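Local structure of protein GH61E (Thielavia terrestris, 3EJA) at residues 1-5 with 21-27; 92-96 with 169-175; 123-127 with 204-208. The protein probably acts as a copper-dependent lytic polysaccharide monooxygenase of family AA9 (formerly GH61), oxidatively cleaving glycosidic bonds in crystalline and amorphous polysaccharides. Residues are numbered along the deposited sequence.

Contact 1 of 3, residues 1-5 with 21-27; sequences HYTWP and NWQDNGY. With MG (magnesium ion), chain F.
The imidazole of H1 sits beside the backbone of 24-26: H1 CD2 is 3.6 Å from D24 O, which lies at the ring edge, and 3.9 Å from G26 CA, while H1 CE1 comes within 4.0 Å of Y27 CD2. With chi1 at -81° (m) and chi2 at 56°, H1 ND1 swings back beside its own amino terminus, so one residue chelates the magnesium through H1 N (2.1 Å) and H1 ND1 (2.2 Å); water 3 follows at 2.2 Å. H68 NE2 also binds the ion, and Y153 belongs to the same site. Two histidines and the terminal amine form the histidine brace of AA9 enzymes, which probably holds copper in the working enzyme.

Residues 2-3 are extended (Y2 -154/151, T3 -98/167), and the closest CA pair with the loop is Y2-N25 (4.8 Å). The loop folds back where N25 N donates to N21 O (2.9 Å), and N25 adopts a left-handed 52/24 conformation. D24 OD1 accepts from G26 N (2.7 Å), making an Asx turn, and N21 ND2 donates to G26 O (2.8 Å). T3 CG2 packs 3.3 Å from N25 ND2 and 3.5 Å from N21 O; H1 CA meets N25 O at 3.2 Å in a CA-H...O contact. Water 1 joins Y2 O (2.7 Å) to N21 ND2 (2.8 Å), and water 2 joins W4 N (3.1 Å) to N21 OD1 (2.9 Å).

Residues 3-5 begin the weakly bonded strand 3-7, an outermost strand of the three-stranded antiparallel sheet, next to 57-63; W4 packs on strand 130-140 and Y27 touches strand 151-162.

Contact 2 of 3, residues 92-96 with 169-175; sequences GAVWF and PPNKVAF
At one end of this contact the P169 ring, C-gamma exo, lies over one face of the F96 ring: P169 CG stands 3.4 Å from the ring centroid, 6° off the normal, a CH-pi contact; F96 is in the p rotamer (chi1 57°). At the other end the edge of F175 (chi1 -73°) meets the face of the five-membered ring of W95 (chi1 -64°) in an edge-to-face (T-shaped) pair, centroids 5.4 Å apart and planes at 73°; W95 CG to F175 CD2 is 3.8 Å. Between them V173 CG2 rests 4.2 Å from W95 CB. The K172 side chain lies along the 93-94 carbonyls, CB 3.4 Å from A93 O and CD 3.6 Å from V94 O, with K172 CD 4.2 Å from F96 CD1. It then curls back, K172 NZ donating to P169 O (3.1 Å) and forming a salt bridge with E168. A174 CB abuts G92 O at 3.5 Å, and water 4 links G92 O (2.7 Å) with F175 N (3.0 Å).

The backbones join in a single antiparallel, hydrogen-bonded pair, W95 with V173 (CA-CA 5.0 Å): W95 N donates to V173 O (2.9 Å, 157°) and V173 N to W95 O (2.8 Å, 166°). Upstream, A93 (-82/79) centres an inverse gamma turn closed by a weak V94 N to G92 O bond (2.9 Å). The end-to-end directions differ by 127°, so the segments run only roughly antiparallel, consistent with a single bridge.

W95 and F96 also pack on strands 72-78 and 130-140. A classic beta bulge, V94 and W95 opposite V173, marks the bridge that joins the loop after strand 151-162 to the start of edge strand 96-100 of the beta sandwich.

Contact 3 of 3, residues 123-127 with 204-208; sequences IPPCI and AVFSC
A disulfide ties C126 to the last residue of the chain, C208, with C126 SG to C208 SG at 2.0 Å and CA atoms 5.9 Å apart, the nearest CA pair of the two segments. Its torsion chi3 is -84°, close to the relaxed value near 90° in magnitude. The two half-cystines reach each other from different wells: C126 has chi1 67° (p), C208 chi1 -64° (m), and both CA-to-CB bonds point toward the other segment.

Around the sulfurs the fit is apolar. P124, ring C-gamma exo at phi/psi -57/138, puts CB 3.8 Å from C208 SG; P125, at -70/-26, brings CD to 3.6 Å from C208 SG. The backbone then turns through C126 (-93/-9) and straightens at I127 (-72/154).

F206, with chi1 171° (t) and chi2 77°, places its ring edge beside C126 SG. That sulfur lies 4.7 Å from the F206 ring centroid, 76° off the normal; the closest atom pair is C126 SG to F206 CZ at 3.6 Å. P124 CB also meets the edge, 4.0 Å from F206 CE2. I127, in the p,t rotamer (chi1 59°, chi2 169°), sets CG2 3.6 Å from F206 CE2. P124 and I127 also rest on strand 72-78.

This is a terminal disulfide with a Cys sulfur-aromatic contact, joining the chain end to the loop between strands 118-122 and 130-140 of the sandwich.

Overall arrangement
All three contacts are partly buried. Contact 1 lies on the opposite side of the chain's centre from the others, its centre 25 Å from that of contact 2 and 28 Å from that of contact 3; it is polar and water-bridged, at the metal site. Contacts 2 and 3 lie away from the annotated sites, and both fix the long tail after strand 151-162. Contact 2 does so by backbone hydrogen bonds and aromatic packing, contact 3 by a covalent bond and apolar side chains. Their segments alternate along the chain and touch: P169 CB is 3.7 Å from F206 CD1, and F96 CE2 is 4.2 Å from I127 CG2, so the two contacts share apolar packing.

Contact 1 of 3, residues 1-5 with 21-27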
loop_
_atom_site.group_PDB
_atom_site.type_symbol
_atom_site.label_atom_id
_atom_site.label_comp_id
_atom_site.label_asym_id
_atom_site.label_seq_id
_atom_site.Cartn_x
_atom_site.Cartn_y
_atom_site.Cartn_z
ATOM N N HIS A 1 -10.922 1.333 11.039
ATOM C CA HIS A 1 -11.626 0.281 10.251
ATOM C C HIS A 1 -12.117 0.821 8.927
ATOM O O HIS A 1 -13.115 1.548 8.842
ATOM C CB HIS A 1 -12.739 -0.366 11.075
ATOM C CG HIS A 1 -12.233 -1.420 12.013
ATOM N ND1 HIS A 1 -11.255 -1.167 12.954
ATOM C CD2 HIS A 1 -12.539 -2.734 12.133
ATOM C CE1 HIS A 1 -10.993 -2.277 13.624
ATOM N NE2 HIS A 1 -11.758 -3.241 13.145
ATOM N N TYR A 2 -11.355 0.496 7.890
ATOM C CA TYR A 2 -11.671 0.930 6.539
ATOM C C TYR A 2 -11.085 -0.032 5.531
ATOM O O TYR A 2 -10.060 -0.672 5.779
ATOM C CB TYR A 2 -11.185 2.367 6.260
ATOM C CG TYR A 2 -10.024 2.841 7.125
ATOM C CD1 TYR A 2 -10.262 3.453 8.365
ATOM C CD2 TYR A 2 -8.703 2.689 6.706
ATOM C CE1 TYR A 2 -9.213 3.892 9.173
ATOM C CE2 TYR A 2 -7.637 3.133 7.511
ATOM C CZ TYR A 2 -7.910 3.733 8.741
ATOM O OH TYR A 2 -6.888 4.178 9.547
ATOM N N THR A 3 -11.760 -0.125 4.394
ATOM C CA THR A 3 -11.271 -0.899 3.271
ATOM C C THR A 3 -10.591 0.042 2.277
ATOM O O THR A 3 -10.735 1.274 2.364
ATOM C CB THR A 3 -12.437 -1.637 2.567
ATOM O OG1 THR A 3 -13.428 -0.682 2.180
ATOM C CG2 THR A 3 -13.074 -2.663 3.502
ATOM N N TRP A 4 -9.857 -0.542 1.333
ATOM C CA TRP A 4 -9.361 0.174 0.157
ATOM C C TRP A 4 -10.018 -0.484 -1.084
ATOM O O TRP A 4 -9.368 -1.263 -1.789
ATOM C CB TRP A 4 -7.839 0.034 0.059
ATOM C CG TRP A 4 -7.001 0.838 1.021
ATOM C CD1 TRP A 4 -6.417 0.389 2.172
ATOM C CD2 TRP A 4 -6.605 2.213 0.880
ATOM N NE1 TRP A 4 -5.697 1.400 2.766
ATOM C CE2 TRP A 4 -5.787 2.527 1.992
ATOM C CE3 TRP A 4 -6.863 3.209 -0.074
ATOM C CZ2 TRP A 4 -5.226 3.800 2.179
ATOM C CZ3 TRP A 4 -6.301 4.475 0.107
ATOM C CH2 TRP A 4 -5.496 4.757 1.232
ATOM N N PRO A 5 -11.322 -0.209 -1.323
ATOM C CA PRO A 5 -12.097 -1.053 -2.251
ATOM C C PRO A 5 -12.040 -0.699 -3.752
ATOM O O PRO A 5 -12.410 -1.536 -4.581
ATOM C CB PRO A 5 -13.528 -0.889 -1.737
ATOM C CG PRO A 5 -13.573 0.543 -1.217
ATOM C CD PRO A 5 -12.157 0.851 -0.715
ATOM N N ASN A 21 -11.012 -8.300 4.363
ATOM C CA ASN A 21 -11.802 -7.424 5.238
ATOM C C ASN A 21 -12.986 -6.725 4.536
ATOM O O ASN A 21 -13.513 -5.730 5.044
ATOM C CB ASN A 21 -10.893 -6.390 5.935
ATOM C CG ASN A 21 -10.454 -5.259 5.009
ATOM O OD1 ASN A 21 -10.497 -5.381 3.783
ATOM N ND2 ASN A 21 -10.044 -4.137 5.602
ATOM N N TRP A 22 -13.410 -7.253 3.383
ATOM C CA TRP A 22 -14.458 -6.591 2.593
ATOM C C TRP A 22 -15.791 -6.430 3.343
ATOM O O TRP A 22 -16.571 -5.524 3.047
ATOM C CB TRP A 22 -14.641 -7.246 1.214
ATOM C CG TRP A 22 -15.403 -8.537 1.194
ATOM C CD1 TRP A 22 -14.897 -9.799 1.318
ATOM C CD2 TRP A 22 -16.818 -8.686 1.009
ATOM N NE1 TRP A 22 -15.914 -10.726 1.232
ATOM C CE2 TRP A 22 -17.101 -10.065 1.039
ATOM C CE3 TRP A 22 -17.875 -7.778 0.828
ATOM C CZ2 TRP A 22 -18.403 -10.564 0.901
ATOM C CZ3 TRP A 22 -19.170 -8.273 0.687
ATOM C CH2 TRP A 22 -19.422 -9.649 0.726
ATOM N N GLN A 23 -16.035 -7.287 4.324
ATOM C CA GLN A 23 -17.254 -7.177 5.132
ATOM C C GLN A 23 -17.057 -6.457 6.470
ATOM O O GLN A 23 -17.935 -5.709 6.902
ATOM C CB GLN A 23 -17.858 -8.558 5.390
ATOM C CG GLN A 23 -17.872 -9.439 4.152
ATOM C CD GLN A 23 -18.447 -10.818 4.393
ATOM O OE1 GLN A 23 -17.781 -11.841 4.156
ATOM N NE2 GLN A 23 -19.683 -10.864 4.854
ATOM N N ASP A 24 -15.929 -6.699 7.132
ATOM C CA ASP A 24 -15.746 -6.248 8.526
ATOM C C ASP A 24 -14.834 -5.033 8.704
ATOM O O ASP A 24 -14.645 -4.545 9.829
ATOM C CB ASP A 24 -15.245 -7.400 9.388
ATOM C CG ASP A 24 -13.860 -7.886 8.982
ATOM O OD1 ASP A 24 -13.168 -7.185 8.212
ATOM O OD2 ASP A 24 -13.458 -8.975 9.448
ATOM N N ASN A 25 -14.256 -4.570 7.598
ATOM C CA ASN A 25 -13.292 -3.468 7.598
ATOM C C ASN A 25 -12.129 -3.657 8.593
ATOM O O ASN A 25 -11.525 -2.668 9.016
ATOM C CB ASN A 25 -14.003 -2.126 7.835
ATOM C CG ASN A 25 -15.247 -1.962 6.983
ATOM O OD1 ASN A 25 -16.343 -2.357 7.387
ATOM N ND2 ASN A 25 -15.093 -1.353 5.818
ATOM N N GLY A 26 -11.837 -4.921 8.950
ATOM C CA GLY A 26 -10.747 -5.297 9.869
ATOM C C GLY A 26 -9.357 -5.017 9.325
ATOM O O GLY A 26 -9.213 -4.387 8.279
ATOM N N TYR A 27 -8.328 -5.516 10.012
ATOM C CA TYR A 27 -6.938 -5.177 9.677
ATOM C C TYR A 27 -6.003 -6.391 9.725
ATOM O O TYR A 27 -6.350 -7.425 10.297
ATOM C CB TYR A 27 -6.421 -4.090 10.634
ATOM C CG TYR A 27 -6.476 -4.498 12.090
ATOM C CD1 TYR A 27 -5.462 -5.272 12.655
ATOM C CD2 TYR A 27 -7.541 -4.115 12.899
ATOM C CE1 TYR A 27 -5.512 -5.662 13.990
ATOM C CE2 TYR A 27 -7.596 -4.491 14.239
ATOM C CZ TYR A 27 -6.579 -5.267 14.772
ATOM O OH TYR A 27 -6.631 -5.639 16.096
HETATM MG MG MG F . -10.266 0.788 12.968
HETATM O O HOH W 1 -8.196 -2.267 4.560
HETATM O O HOH W 2 -9.082 -3.437 2.203
HETATM O O HOH W 3 -11.856 1.616 14.225
#

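Contact 2 of 3, residues 92-96 with 169-175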
loop_
_atom_site.group_PDB
_atom_site.type_symbol
_atom_site.label_atom_id
_atom_site.label_comp_id
_atom_site.label_asym_id
_atom_site.label_seq_id
_atom_site.Cartn_x
_atom_site.Cartn_y
_atom_site.Cartn_z
ATOM N N GLY A 92 8.056 -13.165 -3.796
ATOM C CA GLY A 92 9.471 -12.780 -3.826
ATOM C C GLY A 92 9.717 -11.280 -3.741
ATOM O O GLY A 92 8.786 -10.489 -3.562
ATOM N N ALA A 93 10.985 -10.891 -3.873
ATOM C CA ALA A 93 11.367 -9.487 -3.709
ATOM C C ALA A 93 11.102 -8.702 -4.992
ATOM O O ALA A 93 12.015 -8.437 -5.774
ATOM C CB ALA A 93 12.828 -9.374 -3.271
ATOM N N VAL A 94 9.837 -8.346 -5.210
ATOM C CA VAL A 94 9.416 -7.697 -6.453
ATOM C C VAL A 94 8.731 -6.339 -6.232
ATOM O O VAL A 94 8.340 -5.672 -7.195
ATOM C CB VAL A 94 8.475 -8.619 -7.289
ATOM C CG1 VAL A 94 9.193 -9.895 -7.709
ATOM C CG2 VAL A 94 7.184 -8.950 -6.505
ATOM N N TRP A 95 8.574 -5.935 -4.971
ATOM C CA TRP A 95 7.819 -4.714 -4.657
ATOM C C TRP A 95 8.720 -3.496 -4.480
ATOM O O TRP A 95 9.725 -3.566 -3.767
ATOM C CB TRP A 95 6.967 -4.920 -3.401
ATOM C CG TRP A 95 5.911 -5.962 -3.591
ATOM C CD1 TRP A 95 6.037 -7.302 -3.367
ATOM C CD2 TRP A 95 4.570 -5.754 -4.058
ATOM N NE1 TRP A 95 4.860 -7.944 -3.655
ATOM C CE2 TRP A 95 3.939 -7.019 -4.077
ATOM C CE3 TRP A 95 3.839 -4.622 -4.455
ATOM C CZ2 TRP A 95 2.608 -7.191 -4.482
ATOM C CZ3 TRP A 95 2.514 -4.792 -4.858
ATOM C CH2 TRP A 95 1.912 -6.072 -4.867
ATOM N N PHE A 96 8.354 -2.385 -5.129
ATOM C CA PHE A 96 9.029 -1.105 -4.896
ATOM C C PHE A 96 8.032 -0.043 -4.417
ATOM O O PHE A 96 6.871 -0.046 -4.830
ATOM C CB PHE A 96 9.828 -0.644 -6.129
ATOM C CG PHE A 96 9.006 -0.508 -7.393
ATOM C CD1 PHE A 96 8.737 -1.619 -8.189
ATOM C CD2 PHE A 96 8.530 0.739 -7.801
ATOM C CE1 PHE A 96 7.983 -1.502 -9.362
ATOM C CE2 PHE A 96 7.785 0.874 -8.980
ATOM C CZ PHE A 96 7.511 -0.254 -9.763
ATOM N N PRO A 169 13.449 -0.232 -10.794
ATOM C CA PRO A 169 13.630 0.165 -9.397
ATOM C C PRO A 169 14.562 -0.803 -8.648
ATOM O O PRO A 169 14.367 -2.019 -8.720
ATOM C CB PRO A 169 12.200 0.127 -8.828
ATOM C CG PRO A 169 11.306 0.251 -10.027
ATOM C CD PRO A 169 12.032 -0.484 -11.118
ATOM N N PRO A 170 15.591 -0.265 -7.963
ATOM C CA PRO A 170 16.544 -1.084 -7.217
ATOM C C PRO A 170 16.015 -1.485 -5.841
ATOM O O PRO A 170 15.021 -0.921 -5.377
ATOM C CB PRO A 170 17.746 -0.154 -7.065
ATOM C CG PRO A 170 17.157 1.200 -7.010
ATOM C CD PRO A 170 15.915 1.174 -7.866
ATOM N N ASN A 171 16.683 -2.458 -5.213
ATOM C CA ASN A 171 16.361 -2.895 -3.838
ATOM C C ASN A 171 14.883 -3.250 -3.582
ATOM O O ASN A 171 14.326 -2.909 -2.530
ATOM C CB ASN A 171 16.800 -1.853 -2.800
ATOM C CG ASN A 171 18.136 -1.210 -3.124
ATOM O OD1 ASN A 171 19.170 -1.887 -3.216
ATOM N ND2 ASN A 171 18.127 0.114 -3.269
ATOM N N LYS A 172 14.258 -3.942 -4.530
ATOM C CA LYS A 172 12.876 -4.399 -4.366
ATOM C C LYS A 172 12.732 -5.314 -3.139
ATOM O O LYS A 172 13.705 -5.964 -2.745
ATOM C CB LYS A 172 12.385 -5.058 -5.652
ATOM C CG LYS A 172 12.349 -4.058 -6.819
ATOM C CD LYS A 172 11.719 -4.631 -8.069
ATOM C CE LYS A 172 12.616 -5.641 -8.745
ATOM N NZ LYS A 172 13.807 -4.967 -9.359
ATOM N N VAL A 173 11.544 -5.320 -2.525
ATOM C CA VAL A 173 11.295 -6.057 -1.267
ATOM C C VAL A 173 10.145 -7.063 -1.399
ATOM O O VAL A 173 9.363 -7.002 -2.348
ATOM C CB VAL A 173 11.014 -5.101 -0.067
ATOM C CG1 VAL A 173 12.198 -4.178 0.178
ATOM C CG2 VAL A 173 9.718 -4.303 -0.276
ATOM N N ALA A 174 10.057 -7.982 -0.441
ATOM C CA ALA A 174 8.994 -8.986 -0.412
ATOM C C ALA A 174 7.955 -8.688 0.679
ATOM O O ALA A 174 8.280 -8.067 1.688
ATOM C CB ALA A 174 9.611 -10.364 -0.201
ATOM N N PHE A 175 6.714 -9.122 0.461
ATOM C CA PHE A 175 5.667 -9.079 1.494
ATOM C C PHE A 175 5.030 -10.460 1.611
ATOM O O PHE A 175 4.372 -10.900 0.664
ATOM C CB PHE A 175 4.570 -8.071 1.127
ATOM C CG PHE A 175 4.982 -6.638 1.263
ATOM C CD1 PHE A 175 5.092 -6.049 2.523
ATOM C CD2 PHE A 175 5.223 -5.860 0.128
ATOM C CE1 PHE A 175 5.461 -4.704 2.649
ATOM C CE2 PHE A 175 5.585 -4.522 0.249
ATOM C CZ PHE A 175 5.707 -3.945 1.509
HETATM O O HOH W 4 6.580 -10.794 -2.038
#

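Contact 3 of 3, residues 123-127 with 204-208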
loop_
_atom_site.group_PDB
_atom_site.type_symbol
_atom_site.label_atom_id
_atom_site.label_comp_id
_atom_site.label_asym_id
_atom_site.label_seq_id
_atom_site.Cartn_x
_atom_site.Cartn_y
_atom_site.Cartn_z
ATOM N N ILE A 123 2.068 7.389 -10.649
ATOM C CA ILE A 123 2.703 6.286 -11.361
ATOM C C ILE A 123 3.982 6.841 -11.979
ATOM O O ILE A 123 3.908 7.747 -12.818
ATOM C CB ILE A 123 1.776 5.671 -12.449
ATOM C CG1 ILE A 123 0.390 5.337 -11.877
ATOM C CG2 ILE A 123 2.433 4.451 -13.094
ATOM C CD1 ILE A 123 0.370 4.290 -10.735
ATOM N N PRO A 124 5.156 6.315 -11.558
ATOM C CA PRO A 124 6.422 6.871 -12.050
ATOM C C PRO A 124 6.488 6.820 -13.579
ATOM O O PRO A 124 6.057 5.833 -14.176
ATOM C CB PRO A 124 7.483 5.960 -11.416
ATOM C CG PRO A 124 6.824 5.383 -10.217
ATOM C CD PRO A 124 5.380 5.201 -10.615
ATOM N N PRO A 125 6.981 7.904 -14.214
ATOM C CA PRO A 125 7.047 7.964 -15.677
ATOM C C PRO A 125 8.092 7.023 -16.308
ATOM O O PRO A 125 7.924 6.597 -17.457
ATOM C CB PRO A 125 7.403 9.433 -15.947
ATOM C CG PRO A 125 8.112 9.888 -14.730
ATOM C CD PRO A 125 7.465 9.149 -13.588
ATOM N N CYS A 126 9.138 6.688 -15.560
ATOM C CA CYS A 126 10.305 6.002 -16.121
ATOM C C CYS A 126 10.277 4.471 -16.031
ATOM O O CYS A 126 11.137 3.805 -16.608
ATOM C CB CYS A 126 11.587 6.532 -15.471
ATOM S SG CYS A 126 11.710 6.119 -13.725
ATOM N N ILE A 127 9.311 3.915 -15.302
ATOM C CA ILE A 127 9.207 2.453 -15.160
ATOM C C ILE A 127 8.719 1.788 -16.448
ATOM O O ILE A 127 8.025 2.409 -17.258
ATOM C CB ILE A 127 8.329 2.017 -13.944
ATOM C CG1 ILE A 127 6.897 2.572 -14.068
ATOM C CG2 ILE A 127 9.011 2.420 -12.633
ATOM C CD1 ILE A 127 5.882 1.993 -13.070
ATOM N N ALA A 204 13.152 2.927 0.616
ATOM C CA ALA A 204 12.975 4.309 0.181
ATOM C C ALA A 204 11.999 4.389 -0.995
ATOM O O ALA A 204 11.923 3.460 -1.799
ATOM C CB ALA A 204 14.318 4.907 -0.223
ATOM N N VAL A 205 11.271 5.498 -1.093
ATOM C CA VAL A 205 10.402 5.771 -2.239
ATOM C C VAL A 205 11.263 5.787 -3.496
ATOM O O VAL A 205 12.310 6.452 -3.539
ATOM C CB VAL A 205 9.672 7.145 -2.126
ATOM C CG1 VAL A 205 8.864 7.459 -3.394
ATOM C CG2 VAL A 205 8.758 7.171 -0.932
ATOM N N PHE A 206 10.836 5.031 -4.501
ATOM C CA PHE A 206 11.468 5.082 -5.805
ATOM C C PHE A 206 11.098 6.381 -6.519
ATOM O O PHE A 206 9.945 6.777 -6.538
ATOM C CB PHE A 206 11.066 3.880 -6.674
ATOM C CG PHE A 206 11.531 3.992 -8.112
ATOM C CD1 PHE A 206 12.860 3.749 -8.445
ATOM C CD2 PHE A 206 10.644 4.372 -9.123
ATOM C CE1 PHE A 206 13.300 3.872 -9.774
ATOM C CE2 PHE A 206 11.076 4.492 -10.451
ATOM C CZ PHE A 206 12.404 4.241 -10.773
ATOM N N SER A 207 12.091 7.029 -7.111
ATOM C CA SER A 207 11.860 8.200 -7.944
ATOM C C SER A 207 12.692 8.125 -9.219
ATOM O O SER A 207 13.801 7.571 -9.238
ATOM C CB SER A 207 12.190 9.489 -7.183
ATOM O OG SER A 207 13.531 9.451 -6.727
ATOM N N CYS A 208 12.140 8.689 -10.284
ATOM C CA CYS A 208 12.806 8.745 -11.579
ATOM C C CYS A 208 13.848 9.861 -11.613
ATOM O O CYS A 208 14.871 9.732 -12.288
ATOM C CB CYS A 208 11.770 8.948 -12.684
ATOM S SG CYS A 208 10.604 7.575 -12.832
ATOM O OXT CYS A 208 13.685 10.909 -10.972
#